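Local coordinates for aspartate aminotransferase (Plasmodium falciparum, PDB 3K7Y), which probably catalyses the reversible transfer of an amino group between L-aspartate and 2-oxoglutarate, using pyridoxal 5'-phosphate as cofactor and working as a homodimer, at residues N72-L84 with S288-N302. Sequence-based numbering, arbitrary orientation.
Sequences NGTEDFSTLTQNL and SPVIHTNRILCQLLN
Thr74 and Asn294 meet through a hydrogen bond: Asn294 ND2 donates to Thr74 OG1, modelled at 2.4 Å, a length too short to be taken literally at 2.8 Å resolution. Asn294 carries its amide off helix 291-302 with CG trans to the main-chain N (chi1 177°), toward the residues leading into helix 75-86. The same amide also lies against Phe77, ND2 approaching ring atom CD1 to 3.7 Å, with the ring and amide planes turned 36° apart. Further round that ring, Cys298 SG sits at the edge, near the ring plane, and Leu297 CB comes obliquely to CE1.

Toward the C-terminal ends of both segments the contact is mostly leucine. Leu80 brings CD1 to Cys298 CB at 4.2 Å, while its CD2 meets Leu301 CD2 at 4.0 Å. One turn on, Leu84 and Leu301 meet tip to tip, CD1 to CD1 at 3.6 Å. At the other end the amide of Asn72 crosses Pro289, ND2 to CD at 3.5 Å.

The axes of 75-84 and 291-302 come within 9.4 Å of each other, their directions 50° apart. Behind them, Gln102 on strand 98-104 accepts from Asn294 ND2 and donates to Val290 O, fixing the amide from the sheet side, and Thr81 and Leu297 rest on strand 258-264. His292 stacks on His292 of the second subunit. The contact thus joins two helices of the PLP-dependent aminotransferase fold between the central sheet and the dimer interface: Gln102 ties a buried amide to the sheet, ND2 probably also bonding to Thr74, and leucine contacts dominate the far end.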
ATOM      1  N   ASN A  72      -2.753  -8.802   8.104  1.00 72.50           N
ATOM      2  CA  ASN A  72      -3.264  -7.464   7.845  1.00 71.59           C
ATOM      3  C   ASN A  72      -3.186  -6.586   9.077  1.00 72.12           C
ATOM      4  O   ASN A  72      -4.030  -5.707   9.296  1.00 71.20           O
ATOM      5  CB  ASN A  72      -4.676  -7.528   7.288  1.00 71.37           C
ATOM      6  CG  ASN A  72      -4.701  -7.927   5.831  1.00 71.31           C
ATOM      7  OD1 ASN A  72      -5.592  -8.652   5.392  1.00 72.86           O
ATOM      8  ND2 ASN A  72      -3.725  -7.448   5.064  1.00 71.15           N
ATOM      9  N   GLY A  73      -2.144  -6.848   9.863  1.00 73.51           N
ATOM     10  CA  GLY A  73      -1.924  -6.204  11.141  1.00 75.56           C
ATOM     11  C   GLY A  73      -1.458  -7.219  12.163  1.00 78.05           C
ATOM     12  O   GLY A  73      -1.408  -8.421  11.877  1.00 78.62           O
ATOM     13  N   THR A  74      -1.114  -6.725  13.354  1.00 79.70           N
ATOM     14  CA  THR A  74      -0.680  -7.563  14.468  1.00 82.00           C
ATOM     15  C   THR A  74      -1.838  -7.732  15.439  1.00 82.96           C
ATOM     16  O   THR A  74      -2.975  -7.369  15.137  1.00 82.41           O
ATOM     17  CB  THR A  74       0.488  -6.914  15.256  1.00 82.96           C
ATOM     18  OG1 THR A  74       1.116  -5.903  14.465  1.00 82.75           O
ATOM     19  CG2 THR A  74       1.520  -7.958  15.656  1.00 84.61           C
ATOM     20  N   GLU A  75      -1.529  -8.280  16.608  1.00 84.78           N
ATOM     21  CA  GLU A  75      -2.455  -8.380  17.725  1.00 86.04           C
ATOM     22  C   GLU A  75      -2.320  -7.163  18.652  1.00 85.75           C
ATOM     23  O   GLU A  75      -3.321  -6.658  19.165  1.00 85.65           O
ATOM     24  CB  GLU A  75      -2.210  -9.686  18.483  1.00 88.51           C
ATOM     25  CG  GLU A  75      -0.720 -10.106  18.592  1.00 91.88           C
ATOM     26  CD  GLU A  75      -0.132 -10.723  17.302  1.00 93.54           C
ATOM     27  OE1 GLU A  75       1.103 -10.610  17.112  1.00 95.14           O
ATOM     28  OE2 GLU A  75      -0.885 -11.319  16.488  1.00 92.51           O
ATOM     29  N   ASP A  76      -1.084  -6.699  18.852  1.00 85.35           N
ATOM     30  CA  ASP A  76      -0.794  -5.457  19.590  1.00 84.68           C
ATOM     31  C   ASP A  76      -1.288  -4.239  18.836  1.00 81.91           C
ATOM     32  O   ASP A  76      -1.886  -3.338  19.428  1.00 81.97           O
ATOM     33  CB  ASP A  76       0.708  -5.288  19.815  1.00 85.80           C
ATOM     34  CG  ASP A  76       1.317  -6.443  20.566  1.00 88.49           C
ATOM     35  OD1 ASP A  76       2.319  -6.999  20.065  1.00 89.15           O
ATOM     36  OD2 ASP A  76       0.790  -6.797  21.646  1.00 90.62           O
ATOM     37  N   PHE A  77      -1.014  -4.206  17.529  1.00 78.97           N
ATOM     38  CA  PHE A  77      -1.514  -3.138  16.657  1.00 75.59           C
ATOM     39  C   PHE A  77      -3.021  -2.980  16.811  1.00 74.37           C
ATOM     40  O   PHE A  77      -3.510  -1.889  17.077  1.00 73.66           O
ATOM     41  CB  PHE A  77      -1.175  -3.414  15.187  1.00 73.99           C
ATOM     42  CG  PHE A  77      -1.354  -2.219  14.294  1.00 70.79           C
ATOM     43  CD1 PHE A  77      -0.266  -1.434  13.941  1.00 69.63           C
ATOM     44  CD2 PHE A  77      -2.611  -1.865  13.819  1.00 68.48           C
ATOM     45  CE1 PHE A  77      -0.425  -0.313  13.127  1.00 67.19           C
ATOM     46  CE2 PHE A  77      -2.779  -0.755  13.004  1.00 66.53           C
ATOM     47  CZ  PHE A  77      -1.684   0.022  12.658  1.00 65.75           C
ATOM     48  N   SER A  78      -3.753  -4.076  16.664  1.00 73.53           N
ATOM     49  CA  SER A  78      -5.198  -3.987  16.692  1.00 72.85           C
ATOM     50  C   SER A  78      -5.805  -3.740  18.084  1.00 73.76           C
ATOM     51  O   SER A  78      -6.994  -3.443  18.169  1.00 73.61           O
ATOM     52  CB  SER A  78      -5.858  -5.170  15.963  1.00 72.73           C
ATOM     53  OG  SER A  78      -6.020  -6.291  16.810  1.00 74.91           O
ATOM     54  N   THR A  79      -5.020  -3.854  19.162  1.00 74.65           N
ATOM     55  CA  THR A  79      -5.540  -3.487  20.499  1.00 75.35           C
ATOM     56  C   THR A  79      -5.014  -2.149  20.944  1.00 74.84           C
ATOM     57  O   THR A  79      -5.783  -1.324  21.408  1.00 75.01           O
ATOM     58  CB  THR A  79      -5.323  -4.549  21.648  1.00 77.60           C
ATOM     59  OG1 THR A  79      -3.926  -4.770  21.874  1.00 78.57           O
ATOM     60  CG2 THR A  79      -6.050  -5.887  21.371  1.00 77.56           C
ATOM     61  N   LEU A  80      -3.706  -1.940  20.809  1.00 74.47           N
ATOM     62  CA  LEU A  80      -3.080  -0.662  21.144  1.00 74.24           C
ATOM     63  C   LEU A  80      -3.760   0.490  20.419  1.00 72.57           C
ATOM     64  O   LEU A  80      -4.113   1.495  21.025  1.00 73.19           O
ATOM     65  CB  LEU A  80      -1.598  -0.681  20.790  1.00 73.97           C
ATOM     66  CG  LEU A  80      -0.681  -1.342  21.805  1.00 76.09           C
ATOM     67  CD1 LEU A  80       0.616  -1.693  21.128  1.00 76.35           C
ATOM     68  CD2 LEU A  80      -0.441  -0.432  23.003  1.00 77.25           C
ATOM     69  N   THR A  81      -3.952   0.305  19.119  1.00 71.01           N
ATOM     70  CA  THR A  81      -4.534   1.289  18.216  1.00 69.18           C
ATOM     71  C   THR A  81      -5.959   1.650  18.611  1.00 69.29           C
ATOM     72  O   THR A  81      -6.284   2.821  18.767  1.00 68.73           O
ATOM     73  CB  THR A  81      -4.457   0.759  16.758  1.00 67.55           C
ATOM     74  OG1 THR A  81      -3.164   1.054  16.222  1.00 66.39           O
ATOM     75  CG2 THR A  81      -5.496   1.376  15.878  1.00 66.36           C
ATOM     76  N   GLN A  82      -6.798   0.640  18.801  1.00 70.21           N
ATOM     77  CA  GLN A  82      -8.197   0.900  19.065  1.00 70.97           C
ATOM     78  C   GLN A  82      -8.435   1.496  20.449  1.00 73.02           C
ATOM     79  O   GLN A  82      -9.481   2.098  20.691  1.00 73.25           O
ATOM     80  CB  GLN A  82      -9.065  -0.323  18.798  1.00 70.84           C
ATOM     81  CG  GLN A  82      -8.607  -1.566  19.474  1.00 73.42           C
ATOM     82  CD  GLN A  82      -9.562  -2.726  19.268  1.00 75.33           C
ATOM     83  OE1 GLN A  82     -10.382  -2.715  18.345  1.00 73.99           O
ATOM     84  NE2 GLN A  82      -9.456  -3.746  20.131  1.00 77.12           N
ATOM     85  N   ASN A  83      -7.464   1.363  21.348  1.00 75.15           N
ATOM     86  CA  ASN A  83      -7.516   2.113  22.603  1.00 77.53           C
ATOM     87  C   ASN A  83      -7.739   3.602  22.306  1.00 77.20           C
ATOM     88  O   ASN A  83      -8.607   4.246  22.903  1.00 77.96           O
ATOM     89  CB  ASN A  83      -6.239   1.913  23.435  1.00 79.02           C
ATOM     90  CG  ASN A  83      -6.349   2.506  24.833  1.00 81.44           C
ATOM     91  OD1 ASN A  83      -6.565   1.778  25.797  1.00 83.85           O
ATOM     92  ND2 ASN A  83      -6.209   3.833  24.946  1.00 81.85           N
ATOM     93  N   LEU A  84      -6.975   4.126  21.350  1.00 76.42           N
ATOM     94  CA  LEU A  84      -6.991   5.545  21.054  1.00 76.05           C
ATOM     95  C   LEU A  84      -8.364   6.041  20.651  1.00 75.68           C
ATOM     96  O   LEU A  84      -8.733   7.148  21.017  1.00 76.24           O
ATOM     97  CB  LEU A  84      -5.947   5.898  19.996  1.00 74.79           C
ATOM     98  CG  LEU A  84      -4.491   5.577  20.342  1.00 75.17           C
ATOM     99  CD1 LEU A  84      -3.562   6.062  19.242  1.00 74.15           C
ATOM    100  CD2 LEU A  84      -4.112   6.201  21.664  1.00 76.87           C
ATOM    101  N   SER A 288      -0.419  -7.629   1.673  1.00 57.02           N
ATOM    102  CA  SER A 288      -0.225  -7.314   3.109  1.00 57.57           C
ATOM    103  C   SER A 288       0.402  -5.944   3.433  1.00 57.07           C
ATOM    104  O   SER A 288       1.036  -5.332   2.571  1.00 56.93           O
ATOM    105  CB  SER A 288       0.526  -8.444   3.846  1.00 59.65           C
ATOM    106  OG  SER A 288       1.714  -8.844   3.184  1.00 61.95           O
ATOM    107  N   PRO A 289       0.233  -5.463   4.690  1.00 57.07           N
ATOM    108  CA  PRO A 289       0.754  -4.173   5.150  1.00 56.38           C
ATOM    109  C   PRO A 289       2.240  -4.183   5.491  1.00 57.99           C
ATOM    110  O   PRO A 289       2.836  -5.253   5.698  1.00 59.72           O
ATOM    111  CB  PRO A 289      -0.034  -3.919   6.440  1.00 56.28           C
ATOM    112  CG  PRO A 289      -1.114  -4.954   6.471  1.00 56.75           C
ATOM    113  CD  PRO A 289      -0.548  -6.114   5.755  1.00 57.52           C
ATOM    114  N   VAL A 290       2.816  -2.978   5.562  1.00 57.80           N
ATOM    115  CA  VAL A 290       4.225  -2.754   5.931  1.00 58.88           C
ATOM    116  C   VAL A 290       4.537  -3.126   7.391  1.00 60.48           C
ATOM    117  O   VAL A 290       3.894  -2.648   8.341  1.00 60.08           O
ATOM    118  CB  VAL A 290       4.670  -1.306   5.606  1.00 58.13           C
ATOM    119  CG1 VAL A 290       6.120  -1.042   6.057  1.00 58.99           C
ATOM    120  CG2 VAL A 290       4.518  -1.062   4.120  1.00 56.47           C
ATOM    121  N   ILE A 291       5.527  -3.995   7.548  1.00 62.31           N
ATOM    122  CA  ILE A 291       5.876  -4.518   8.855  1.00 64.36           C
ATOM    123  C   ILE A 291       6.631  -3.467   9.683  1.00 65.35           C
ATOM    124  O   ILE A 291       6.405  -3.341  10.884  1.00 66.01           O
ATOM    125  CB  ILE A 291       6.610  -5.877   8.706  1.00 66.24           C
ATOM    126  CG1 ILE A 291       6.322  -6.806   9.900  1.00 67.28           C
ATOM    127  CG2 ILE A 291       8.068  -5.687   8.325  1.00 67.72           C
ATOM    128  CD1 ILE A 291       7.504  -7.217  10.701  1.00 68.36           C
ATOM    129  N   HIS A 292       7.474  -2.675   9.027  1.00 64.70           N
ATOM    130  CA  HIS A 292       8.205  -1.613   9.714  1.00 66.02           C
ATOM    131  C   HIS A 292       7.275  -0.635  10.397  1.00 64.67           C
ATOM    132  O   HIS A 292       7.414  -0.366  11.586  1.00 65.14           O
ATOM    133  CB  HIS A 292       9.115  -0.850   8.752  1.00 67.23           C
ATOM    134  CG  HIS A 292       9.586   0.467   9.287  1.00 69.00           C
ATOM    135  ND1 HIS A 292      10.681   0.588  10.117  1.00 70.91           N
ATOM    136  CD2 HIS A 292       9.104   1.724   9.114  1.00 69.13           C
ATOM    137  CE1 HIS A 292      10.866   1.859  10.417  1.00 71.31           C
ATOM    138  NE2 HIS A 292       9.920   2.569   9.824  1.00 70.48           N
ATOM    139  N   THR A 293       6.333  -0.093   9.637  1.00 63.65           N
ATOM    140  CA  THR A 293       5.466   0.934  10.177  1.00 62.89           C
ATOM    141  C   THR A 293       4.553   0.315  11.221  1.00 62.34           C
ATOM    142  O   THR A 293       4.125   0.981  12.140  1.00 62.20           O
ATOM    143  CB  THR A 293       4.752   1.777   9.079  1.00 61.74           C
ATOM    144  OG1 THR A 293       3.800   0.979   8.379  1.00 62.40           O
ATOM    145  CG2 THR A 293       5.765   2.291   8.060  1.00 62.50           C
ATOM    146  N   ASN A 294       4.316  -0.985  11.120  1.00 63.01           N
ATOM    147  CA  ASN A 294       3.595  -1.681  12.173  1.00 63.52           C
ATOM    148  C   ASN A 294       4.377  -1.667  13.463  1.00 65.23           C
ATOM    149  O   ASN A 294       3.860  -1.266  14.496  1.00 65.01           O
ATOM    150  CB  ASN A 294       3.303  -3.124  11.785  1.00 63.82           C
ATOM    151  CG  ASN A 294       2.627  -3.896  12.899  1.00 63.46           C
ATOM    152  OD1 ASN A 294       3.178  -4.041  13.992  1.00 64.03           O
ATOM    153  ND2 ASN A 294       1.426  -4.404  12.625  1.00 62.22           N
ATOM    154  N   ARG A 295       5.622  -2.120  13.390  1.00 67.76           N
ATOM    155  CA  ARG A 295       6.542  -2.114  14.535  1.00 70.30           C
ATOM    156  C   ARG A 295       6.753  -0.719  15.168  1.00 71.42           C
ATOM    157  O   ARG A 295       6.596  -0.576  16.379  1.00 72.39           O
ATOM    158  CB  ARG A 295       7.882  -2.759  14.156  1.00 71.70           C
ATOM    159  CG  ARG A 295       7.782  -4.260  13.834  1.00 71.80           C
ATOM    160  CD  ARG A 295       9.047  -4.810  13.164  1.00 71.81           C
ATOM    161  NE  ARG A 295       9.092  -6.273  13.220  1.00 71.52           N
ATOM    162  CZ  ARG A 295      10.026  -7.033  12.648  1.00 72.80           C
ATOM    163  NH1 ARG A 295      11.012  -6.489  11.950  1.00 73.36           N
ATOM    164  NH2 ARG A 295       9.969  -8.354  12.772  1.00 73.32           N
ATOM    165  N   ILE A 296       7.075   0.308  14.374  1.00 72.01           N
ATOM    166  CA  ILE A 296       7.240   1.680  14.911  1.00 73.04           C
ATOM    167  C   ILE A 296       6.074   2.074  15.799  1.00 72.58           C
ATOM    168  O   ILE A 296       6.272   2.667  16.852  1.00 73.75           O
ATOM    169  CB  ILE A 296       7.337   2.765  13.803  1.00 72.70           C
ATOM    170  CG1 ILE A 296       8.288   2.337  12.677  1.00 75.20           C
ATOM    171  CG2 ILE A 296       7.735   4.132  14.389  1.00 72.49           C
ATOM    172  CD1 ILE A 296       9.728   2.020  13.121  1.00 79.10           C
ATOM    173  N   LEU A 297       4.861   1.739  15.364  1.00 71.58           N
ATOM    174  CA  LEU A 297       3.642   2.119  16.068  1.00 71.24           C
ATOM    175  C   LEU A 297       3.443   1.396  17.397  1.00 72.44           C
ATOM    176  O   LEU A 297       3.226   2.026  18.434  1.00 72.89           O
ATOM    177  CB  LEU A 297       2.430   1.920  15.166  1.00 69.74           C
ATOM    178  CG  LEU A 297       1.496   3.122  15.274  1.00 69.44           C
ATOM    179  CD1 LEU A 297       0.988   3.527  13.896  1.00 68.40           C
ATOM    180  CD2 LEU A 297       0.368   2.897  16.288  1.00 69.18           C
ATOM    181  N   CYS A 298       3.507   0.071  17.361  1.00 73.37           N
ATOM    182  CA  CYS A 298       3.459  -0.736  18.577  1.00 75.08           C
ATOM    183  C   CYS A 298       4.471  -0.287  19.635  1.00 77.48           C
ATOM    184  O   CYS A 298       4.105  -0.121  20.794  1.00 78.02           O
ATOM    185  CB  CYS A 298       3.675  -2.201  18.238  1.00 75.12           C
ATOM    186  SG  CYS A 298       2.457  -2.795  17.111  1.00 73.05           S
ATOM    187  N   GLN A 299       5.724  -0.083  19.226  1.00 79.15           N
ATOM    188  CA  GLN A 299       6.790   0.322  20.133  1.00 82.47           C
ATOM    189  C   GLN A 299       6.464   1.611  20.888  1.00 83.33           C
ATOM    190  O   GLN A 299       6.499   1.629  22.127  1.00 84.70           O
ATOM    191  CB  GLN A 299       8.108   0.475  19.375  1.00 83.65           C
ATOM    192  CG  GLN A 299       9.357   0.209  20.227  1.00 88.21           C
ATOM    193  CD  GLN A 299       9.796  -1.255  20.206  1.00 91.55           C
ATOM    194  OE1 GLN A 299       9.001  -2.165  20.451  1.00 91.72           O
ATOM    195  NE2 GLN A 299      11.071  -1.485  19.914  1.00 94.07           N
ATOM    196  N   LEU A 300       6.154   2.678  20.144  1.00 82.96           N
ATOM    197  CA  LEU A 300       5.746   3.953  20.741  1.00 83.91           C
ATOM    198  C   LEU A 300       4.560   3.745  21.679  1.00 84.52           C
ATOM    199  O   LEU A 300       4.675   3.906  22.898  1.00 85.83           O
ATOM    200  CB  LEU A 300       5.383   4.988  19.659  1.00 82.10           C
ATOM    201  CG  LEU A 300       4.952   6.388  20.144  1.00 82.04           C
ATOM    202  CD1 LEU A 300       5.347   7.464  19.152  1.00 81.43           C
ATOM    203  CD2 LEU A 300       3.452   6.485  20.430  1.00 80.87           C
ATOM    204  N   LEU A 301       3.430   3.365  21.088  1.00 83.86           N
ATOM    205  CA  LEU A 301       2.166   3.281  21.792  1.00 84.67           C
ATOM    206  C   LEU A 301       2.201   2.325  22.992  1.00 87.25           C
ATOM    207  O   LEU A 301       1.524   2.562  23.992  1.00 88.31           O
ATOM    208  CB  LEU A 301       1.070   2.879  20.817  1.00 82.39           C
ATOM    209  CG  LEU A 301      -0.191   3.728  20.888  1.00 81.94           C
ATOM    210  CD1 LEU A 301      -0.971   3.585  19.573  1.00 79.10           C
ATOM    211  CD2 LEU A 301      -1.059   3.381  22.124  1.00 82.20           C
ATOM    212  N   ASN A 302       3.001   1.261  22.900  1.00 89.06           N
ATOM    213  CA  ASN A 302       3.041   0.219  23.930  1.00 91.53           C
ATOM    214  C   ASN A 302       3.918   0.564  25.134  1.00 94.70           C
ATOM    215  O   ASN A 302       3.821  -0.071  26.181  1.00 96.11           O
ATOM    216  CB  ASN A 302       3.478  -1.110  23.316  1.00 91.28           C
ATOM    217  CG  ASN A 302       3.235  -2.284  24.231  1.00 92.42           C
ATOM    218  OD1 ASN A 302       2.177  -2.908  24.195  1.00 91.89           O
ATOM    219  ND2 ASN A 302       4.221  -2.598  25.056  1.00 94.22           N
TER